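Local coordinates for protein KLLA0F12672p (Kluyveromyces lactis, PDB 4M3O) that is the zinc-binding N-terminal domain of an RPAP2-family phosphatase that probably dephosphorylates the C-terminal domain of the largest RNA polymerase II subunit, at residues L38-M49 with R68-C79. Residues are numbered along the deposited sequence; the frame is centred on the assembly and turned at random.
With ZN (zinc ion), chain C.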
ATOM      1  N   LEU A  38      -2.141  -5.492  -4.332  1.00 38.64           N
ATOM      2  CA  LEU A  38      -0.953  -5.497  -3.425  1.00 39.73           C
ATOM      3  C   LEU A  38      -0.908  -6.657  -2.422  1.00 42.65           C
ATOM      4  O   LEU A  38       0.012  -6.750  -1.619  1.00 42.99           O
ATOM      5  CB  LEU A  38      -0.854  -4.156  -2.698  1.00 41.18           C
ATOM      6  CG  LEU A  38      -0.720  -2.967  -3.678  1.00 42.92           C
ATOM      7  CD1 LEU A  38      -0.727  -1.632  -2.987  1.00 43.53           C
ATOM      8  CD2 LEU A  38       0.518  -3.140  -4.537  1.00 45.74           C
ATOM      9  N   ILE A  39      -1.898  -7.535  -2.459  1.00 43.23           N
ATOM     10  CA  ILE A  39      -1.815  -8.805  -1.707  1.00 48.26           C
ATOM     11  C   ILE A  39      -1.465 -10.022  -2.575  1.00 47.68           C
ATOM     12  O   ILE A  39      -0.959 -11.030  -2.049  1.00 52.58           O
ATOM     13  CB  ILE A  39      -3.097  -9.090  -0.909  1.00 50.22           C
ATOM     14  CG1 ILE A  39      -4.232  -9.433  -1.870  1.00 58.16           C
ATOM     15  CG2 ILE A  39      -3.390  -7.889  -0.023  1.00 49.94           C
ATOM     16  CD1 ILE A  39      -4.908 -10.750  -1.539  1.00 60.96           C
ATOM     17  N   THR A  40      -1.733  -9.918  -3.884  1.00 47.84           N
ATOM     18  CA  THR A  40      -1.367 -10.925  -4.868  1.00 49.05           C
ATOM     19  C   THR A  40       0.077 -10.746  -5.252  1.00 48.88           C
ATOM     20  O   THR A  40       0.746 -11.743  -5.500  1.00 52.66           O
ATOM     21  CB  THR A  40      -2.266 -10.865  -6.117  1.00 50.09           C
ATOM     22  OG1 THR A  40      -2.407  -9.510  -6.566  1.00 61.63           O
ATOM     23  CG2 THR A  40      -3.605 -11.342  -5.754  1.00 54.20           C
ATOM     24  N   LYS A  41       0.562  -9.492  -5.238  1.00 46.10           N
ATOM     25  CA  LYS A  41       1.926  -9.129  -5.673  1.00 48.04           C
ATOM     26  C   LYS A  41       2.580  -8.170  -4.682  1.00 47.77           C
ATOM     27  O   LYS A  41       1.871  -7.529  -3.882  1.00 50.49           O
ATOM     28  CB  LYS A  41       1.880  -8.394  -7.015  1.00 53.23           C
ATOM     29  CG  LYS A  41       1.331  -9.246  -8.127  1.00 60.45           C
ATOM     30  CD  LYS A  41       1.123  -8.454  -9.402  1.00 67.74           C
ATOM     31  CE  LYS A  41       0.805  -9.429 -10.539  1.00 70.87           C
ATOM     32  NZ  LYS A  41       0.942  -8.785 -11.869  1.00 69.47           N
ATOM     33  N   ASP A  42       3.911  -8.064  -4.752  1.00 44.30           N
ATOM     34  CA  ASP A  42       4.669  -7.151  -3.909  1.00 46.38           C
ATOM     35  C   ASP A  42       5.056  -6.011  -4.792  1.00 45.96           C
ATOM     36  O   ASP A  42       5.060  -6.161  -6.004  1.00 45.66           O
ATOM     37  CB  ASP A  42       5.874  -7.834  -3.298  1.00 48.15           C
ATOM     38  CG  ASP A  42       5.493  -9.148  -2.574  1.00 53.58           C
ATOM     39  OD1 ASP A  42       4.447  -9.197  -1.887  1.00 51.33           O
ATOM     40  OD2 ASP A  42       6.257 -10.133  -2.678  1.00 53.84           O
ATOM     41  N   VAL A  43       5.383  -4.876  -4.186  1.00 42.84           N
ATOM     42  CA  VAL A  43       5.707  -3.643  -4.898  1.00 40.97           C
ATOM     43  C   VAL A  43       7.156  -3.697  -5.360  1.00 42.16           C
ATOM     44  O   VAL A  43       8.047  -4.043  -4.616  1.00 46.50           O
ATOM     45  CB  VAL A  43       5.525  -2.411  -4.006  1.00 41.39           C
ATOM     46  CG1 VAL A  43       6.179  -1.189  -4.645  1.00 41.95           C
ATOM     47  CG2 VAL A  43       4.032  -2.213  -3.714  1.00 41.28           C
ATOM     48  N   LYS A  44       7.411  -3.364  -6.609  1.00 48.42           N
ATOM     49  CA  LYS A  44       8.696  -3.718  -7.119  1.00 48.93           C
ATOM     50  C   LYS A  44       9.781  -2.795  -6.623  1.00 43.84           C
ATOM     51  O   LYS A  44      10.859  -3.242  -6.337  1.00 41.41           O
ATOM     52  CB  LYS A  44       8.640  -3.860  -8.613  1.00 62.97           C
ATOM     53  CG  LYS A  44       8.850  -2.607  -9.414  1.00 78.52           C
ATOM     54  CD  LYS A  44       9.175  -2.995 -10.851  1.00 95.53           C
ATOM     55  CE  LYS A  44      10.275  -4.050 -10.918  1.00101.89           C
ATOM     56  NZ  LYS A  44      11.479  -3.603 -10.154  1.00113.81           N
ATOM     57  N   ASP A  45       9.513  -1.520  -6.459  1.00 41.63           N
ATOM     58  CA  ASP A  45      10.575  -0.594  -6.215  1.00 40.04           C
ATOM     59  C   ASP A  45      10.087   0.644  -5.486  1.00 42.75           C
ATOM     60  O   ASP A  45       8.879   0.857  -5.273  1.00 35.60           O
ATOM     61  CB  ASP A  45      11.172  -0.139  -7.600  1.00 50.36           C
ATOM     62  CG  ASP A  45      10.076   0.404  -8.573  1.00 59.11           C
ATOM     63  OD1 ASP A  45      10.289   0.469  -9.827  1.00 66.21           O
ATOM     64  OD2 ASP A  45       8.954   0.716  -8.092  1.00 55.68           O
ATOM     65  N   ALA A  46      11.048   1.480  -5.121  1.00 43.88           N
ATOM     66  CA  ALA A  46      10.793   2.722  -4.416  1.00 43.38           C
ATOM     67  C   ALA A  46       9.815   3.640  -5.131  1.00 42.79           C
ATOM     68  O   ALA A  46       8.954   4.294  -4.476  1.00 38.44           O
ATOM     69  CB  ALA A  46      12.111   3.444  -4.154  1.00 49.01           C
ATOM     70  N   ARG A  47       9.929   3.714  -6.448  1.00 40.91           N
ATOM     71  CA  ARG A  47       9.173   4.737  -7.163  1.00 44.53           C
ATOM     72  C   ARG A  47       7.691   4.360  -7.137  1.00 36.17           C
ATOM     73  O   ARG A  47       6.804   5.232  -7.070  1.00 41.44           O
ATOM     74  CB  ARG A  47       9.722   4.972  -8.602  1.00 46.93           C
ATOM     75  CG  ARG A  47       9.439   3.882  -9.618  1.00 50.49           C
ATOM     76  CD  ARG A  47      10.060   4.181 -10.991  1.00 50.34           C
ATOM     77  NE  ARG A  47       9.153   4.856 -11.921  1.00 53.34           N
ATOM     78  CZ  ARG A  47       8.209   4.258 -12.659  1.00 56.16           C
ATOM     79  NH1 ARG A  47       7.968   2.933 -12.591  1.00 61.40           N
ATOM     80  NH2 ARG A  47       7.460   4.998 -13.462  1.00 54.47           N
ATOM     81  N   THR A  48       7.419   3.058  -7.180  1.00 36.82           N
ATOM     82  CA  THR A  48       6.075   2.577  -7.141  1.00 38.28           C
ATOM     83  C   THR A  48       5.444   2.785  -5.713  1.00 36.13           C
ATOM     84  O   THR A  48       4.319   3.232  -5.535  1.00 36.38           O
ATOM     85  CB  THR A  48       6.021   1.106  -7.615  1.00 43.79           C
ATOM     86  OG1 THR A  48       6.613   0.965  -8.923  1.00 43.92           O
ATOM     87  CG2 THR A  48       4.546   0.640  -7.666  1.00 40.53           C
ATOM     88  N   MET A  49       6.251   2.512  -4.714  1.00 34.92           N
ATOM     89  CA  MET A  49       5.912   2.672  -3.312  1.00 35.94           C
ATOM     90  C   MET A  49       5.564   4.131  -3.032  1.00 36.86           C
ATOM     91  O   MET A  49       4.525   4.451  -2.385  1.00 34.78           O
ATOM     92  CB  MET A  49       7.119   2.149  -2.556  1.00 39.45           C
ATOM     93  CG  MET A  49       6.931   1.700  -1.173  1.00 46.16           C
ATOM     94  SD  MET A  49       5.622   0.501  -0.862  1.00 45.66           S
ATOM     95  CE  MET A  49       5.717   0.864   0.878  1.00 43.90           C
ATOM     96  N   ARG A  68      -2.300  -8.578   3.922  1.00 41.44           N
ATOM     97  CA  ARG A  68      -1.071  -9.248   3.459  1.00 37.21           C
ATOM     98  C   ARG A  68      -0.634 -10.370   4.409  1.00 36.78           C
ATOM     99  O   ARG A  68      -0.195 -11.477   3.975  1.00 36.31           O
ATOM    100  CB  ARG A  68       0.074  -8.255   3.226  1.00 35.53           C
ATOM    101  CG  ARG A  68      -0.007  -7.484   1.899  1.00 36.53           C
ATOM    102  CD  ARG A  68       1.056  -6.415   1.814  1.00 36.46           C
ATOM    103  NE  ARG A  68       2.414  -6.931   1.854  1.00 38.88           N
ATOM    104  CZ  ARG A  68       3.065  -7.362   0.779  1.00 39.78           C
ATOM    105  NH1 ARG A  68       2.444  -7.361  -0.412  1.00 39.37           N
ATOM    106  NH2 ARG A  68       4.327  -7.819   0.905  1.00 39.55           N
ATOM    107  N   ASN A  69      -0.740 -10.101   5.702  1.00 34.22           N
ATOM    108  CA  ASN A  69      -0.430 -11.131   6.673  1.00 36.99           C
ATOM    109  C   ASN A  69      -1.343 -12.425   6.544  1.00 37.28           C
ATOM    110  O   ASN A  69      -0.865 -13.533   6.671  1.00 37.47           O
ATOM    111  CB  ASN A  69      -0.536 -10.548   8.085  1.00 38.76           C
ATOM    112  CG  ASN A  69       0.550  -9.529   8.398  1.00 40.38           C
ATOM    113  OD1 ASN A  69       1.559  -9.370   7.668  1.00 41.26           O
ATOM    114  ND2 ASN A  69       0.343  -8.831   9.485  1.00 35.76           N
ATOM    115  N   LEU A  70      -2.617 -12.236   6.258  1.00 37.38           N
ATOM    116  CA  LEU A  70      -3.573 -13.353   6.050  1.00 45.29           C
ATOM    117  C   LEU A  70      -3.216 -14.231   4.878  1.00 46.86           C
ATOM    118  O   LEU A  70      -3.688 -15.336   4.819  1.00 45.96           O
ATOM    119  CB  LEU A  70      -4.998 -12.856   5.811  1.00 45.16           C
ATOM    120  CG  LEU A  70      -5.618 -12.097   6.974  1.00 46.99           C
ATOM    121  CD1 LEU A  70      -6.920 -11.481   6.510  1.00 48.93           C
ATOM    122  CD2 LEU A  70      -5.900 -13.079   8.093  1.00 47.49           C
ATOM    123  N   VAL A  71      -2.433 -13.725   3.928  1.00 42.85           N
ATOM    124  CA  VAL A  71      -1.905 -14.575   2.841  1.00 47.48           C
ATOM    125  C   VAL A  71      -0.381 -14.840   3.043  1.00 40.96           C
ATOM    126  O   VAL A  71       0.387 -15.145   2.128  1.00 43.88           O
ATOM    127  CB  VAL A  71      -2.242 -13.948   1.485  1.00 53.05           C
ATOM    128  CG1 VAL A  71      -1.868 -14.874   0.335  1.00 61.42           C
ATOM    129  CG2 VAL A  71      -3.736 -13.609   1.417  1.00 58.10           C
ATOM    130  N   LYS A  72       0.024 -14.754   4.281  1.00 41.31           N
ATOM    131  CA  LYS A  72       1.393 -15.004   4.687  1.00 47.50           C
ATOM    132  C   LYS A  72       2.450 -14.109   4.023  1.00 44.72           C
ATOM    133  O   LYS A  72       3.575 -14.519   3.767  1.00 44.30           O
ATOM    134  CB  LYS A  72       1.734 -16.482   4.589  1.00 50.78           C
ATOM    135  CG  LYS A  72       0.791 -17.317   5.454  1.00 52.07           C
ATOM    136  CD  LYS A  72       1.113 -18.790   5.348  1.00 58.03           C
ATOM    137  CE  LYS A  72      -0.089 -19.629   5.758  1.00 62.01           C
ATOM    138  NZ  LYS A  72       0.257 -21.036   5.464  1.00 69.76           N
ATOM    139  N   ARG A  73       2.131 -12.835   3.881  1.00 41.04           N
ATOM    140  CA  ARG A  73       3.205 -11.896   3.423  1.00 41.24           C
ATOM    141  C   ARG A  73       3.552 -10.899   4.506  1.00 40.11           C
ATOM    142  O   ARG A  73       2.647 -10.406   5.263  1.00 35.33           O
ATOM    143  CB  ARG A  73       2.781 -11.254   2.122  1.00 43.12           C
ATOM    144  CG  ARG A  73       2.917 -12.262   0.977  1.00 47.22           C
ATOM    145  CD  ARG A  73       1.866 -12.163  -0.094  1.00 53.91           C
ATOM    146  NE  ARG A  73       2.412 -11.480  -1.247  1.00 60.02           N
ATOM    147  CZ  ARG A  73       2.423 -11.920  -2.495  1.00 57.63           C
ATOM    148  NH1 ARG A  73       1.865 -13.069  -2.855  1.00 63.89           N
ATOM    149  NH2 ARG A  73       2.970 -11.158  -3.415  1.00 65.49           N
ATOM    150  N   CYS A  74       4.855 -10.666   4.649  1.00 37.93           N
ATOM    151  CA  CYS A  74       5.330  -9.506   5.410  1.00 37.79           C
ATOM    152  C   CYS A  74       4.467  -8.281   5.063  1.00 35.06           C
ATOM    153  O   CYS A  74       4.100  -8.055   3.896  1.00 36.06           O
ATOM    154  CB  CYS A  74       6.799  -9.198   5.126  1.00 36.02           C
ATOM    155  SG  CYS A  74       7.446  -7.735   6.038  1.00 35.44           S
ATOM    156  N   GLY A  75       4.114  -7.549   6.101  1.00 32.67           N
ATOM    157  CA  GLY A  75       3.283  -6.378   5.987  1.00 36.50           C
ATOM    158  C   GLY A  75       3.820  -5.305   5.059  1.00 33.16           C
ATOM    159  O   GLY A  75       3.054  -4.670   4.338  1.00 32.34           O
ATOM    160  N   TYR A  76       5.117  -5.142   5.054  1.00 33.37           N
ATOM    161  CA  TYR A  76       5.770  -4.105   4.205  1.00 36.88           C
ATOM    162  C   TYR A  76       5.716  -4.506   2.739  1.00 35.22           C
ATOM    163  O   TYR A  76       6.277  -5.532   2.365  1.00 36.25           O
ATOM    164  CB  TYR A  76       7.209  -3.841   4.657  1.00 34.83           C
ATOM    165  CG  TYR A  76       7.901  -2.589   4.107  1.00 30.61           C
ATOM    166  CD1 TYR A  76       7.275  -1.342   4.150  1.00 30.47           C
ATOM    167  CD2 TYR A  76       9.210  -2.674   3.580  1.00 34.43           C
ATOM    168  CE1 TYR A  76       7.912  -0.207   3.719  1.00 32.28           C
ATOM    169  CE2 TYR A  76       9.888  -1.527   3.125  1.00 34.61           C
ATOM    170  CZ  TYR A  76       9.221  -0.311   3.163  1.00 35.59           C
ATOM    171  OH  TYR A  76       9.816   0.846   2.760  1.00 35.32           O
ATOM    172  N   PRO A  77       4.944  -3.741   1.925  1.00 37.44           N
ATOM    173  CA  PRO A  77       4.596  -4.128   0.555  1.00 36.98           C
ATOM    174  C   PRO A  77       5.794  -4.421  -0.400  1.00 36.65           C
ATOM    175  O   PRO A  77       5.646  -5.199  -1.289  1.00 38.55           O
ATOM    176  CB  PRO A  77       3.720  -2.950   0.035  1.00 37.15           C
ATOM    177  CG  PRO A  77       3.278  -2.227   1.242  1.00 39.28           C
ATOM    178  CD  PRO A  77       4.246  -2.515   2.352  1.00 36.67           C
ATOM    179  N   LEU A  78       6.959  -3.835  -0.158  1.00 36.63           N
ATOM    180  CA  LEU A  78       8.177  -4.141  -0.935  1.00 40.57           C
ATOM    181  C   LEU A  78       8.786  -5.513  -0.643  1.00 42.56           C
ATOM    182  O   LEU A  78       9.670  -5.932  -1.356  1.00 44.77           O
ATOM    183  CB  LEU A  78       9.239  -3.131  -0.647  1.00 38.25           C
ATOM    184  CG  LEU A  78       9.009  -1.731  -1.218  1.00 38.59           C
ATOM    185  CD1 LEU A  78       9.993  -0.828  -0.496  1.00 39.00           C
ATOM    186  CD2 LEU A  78       9.291  -1.722  -2.740  1.00 38.54           C
ATOM    187  N   CYS A  79       8.299  -6.201   0.376  1.00 37.47           N
ATOM    188  CA  CYS A  79       8.912  -7.442   0.812  1.00 41.74           C
ATOM    189  C   CYS A  79       8.220  -8.656   0.214  1.00 43.50           C
ATOM    190  O   CYS A  79       6.979  -8.692   0.131  1.00 48.72           O
ATOM    191  CB  CYS A  79       8.751  -7.555   2.313  1.00 39.62           C
ATOM    192  SG  CYS A  79       9.768  -8.808   3.128  1.00 36.82           S
TER
HETATM  193 ZN    ZN C 300       9.620  -8.000   5.273  1.00 39.82          ZN
HETATM  194  O   HOH W   1      10.396  -4.953  -3.703  1.00 51.63           O
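V43 N donates to P77 O (2.9 Å), tying residues 42-43, which follow helix 24-40, to the turn 76-79 beside the zinc site, while the ends of helices 24-40 and 58-70 come together at I39 and R68. One carboxylate oxygen, D42 OD1, is gripped by two arginines. R68 meets it end-on with NH1 and NH2, the carboxylate and guanidinium planes 72° apart. The R73 side chain runs against that of D42; R73 NE donates to D42 OD1 at 3.1 Å, and R73 NH2 adds a weak bond. The R68 chain bends at chi3 (62°), which turns its guanidinium across the interface: NH1 also reaches L38 O at 2.8 Å, almost in line with that carbonyl, and on the other flank NE and NH2 share C74 O. P77 CA lies over the centre of one guanidinium face and R73 CB, offset, over the opposite one; with the edge bonds, this sandwich fixes the group's rotation. Past D42 the side-chain packing is apolar. V43 CG1 touches L78 CD2 (3.7 Å), and CG2 lies beside P77 CB. M49 rests CG on L78 CG, and the bend at chi2 (52°) turns the thioether so that CE meets Y76 CE1 (3.7 Å). A leucine in place of R68 would probably leave the carbonyls of L38 and C74 without these donors and D42 with R73 as its one arginine here. C74 SG and C79 SG each bind the zinc ion at 2.3 Å, with C112 and H116 completing the site. Through C74 O, R68 therefore acts as a second-shell link between a zinc-ligand backbone and helix 24-40, and the two guanidinium groups probably offset the crowding of D42's carboxylate against C79 O.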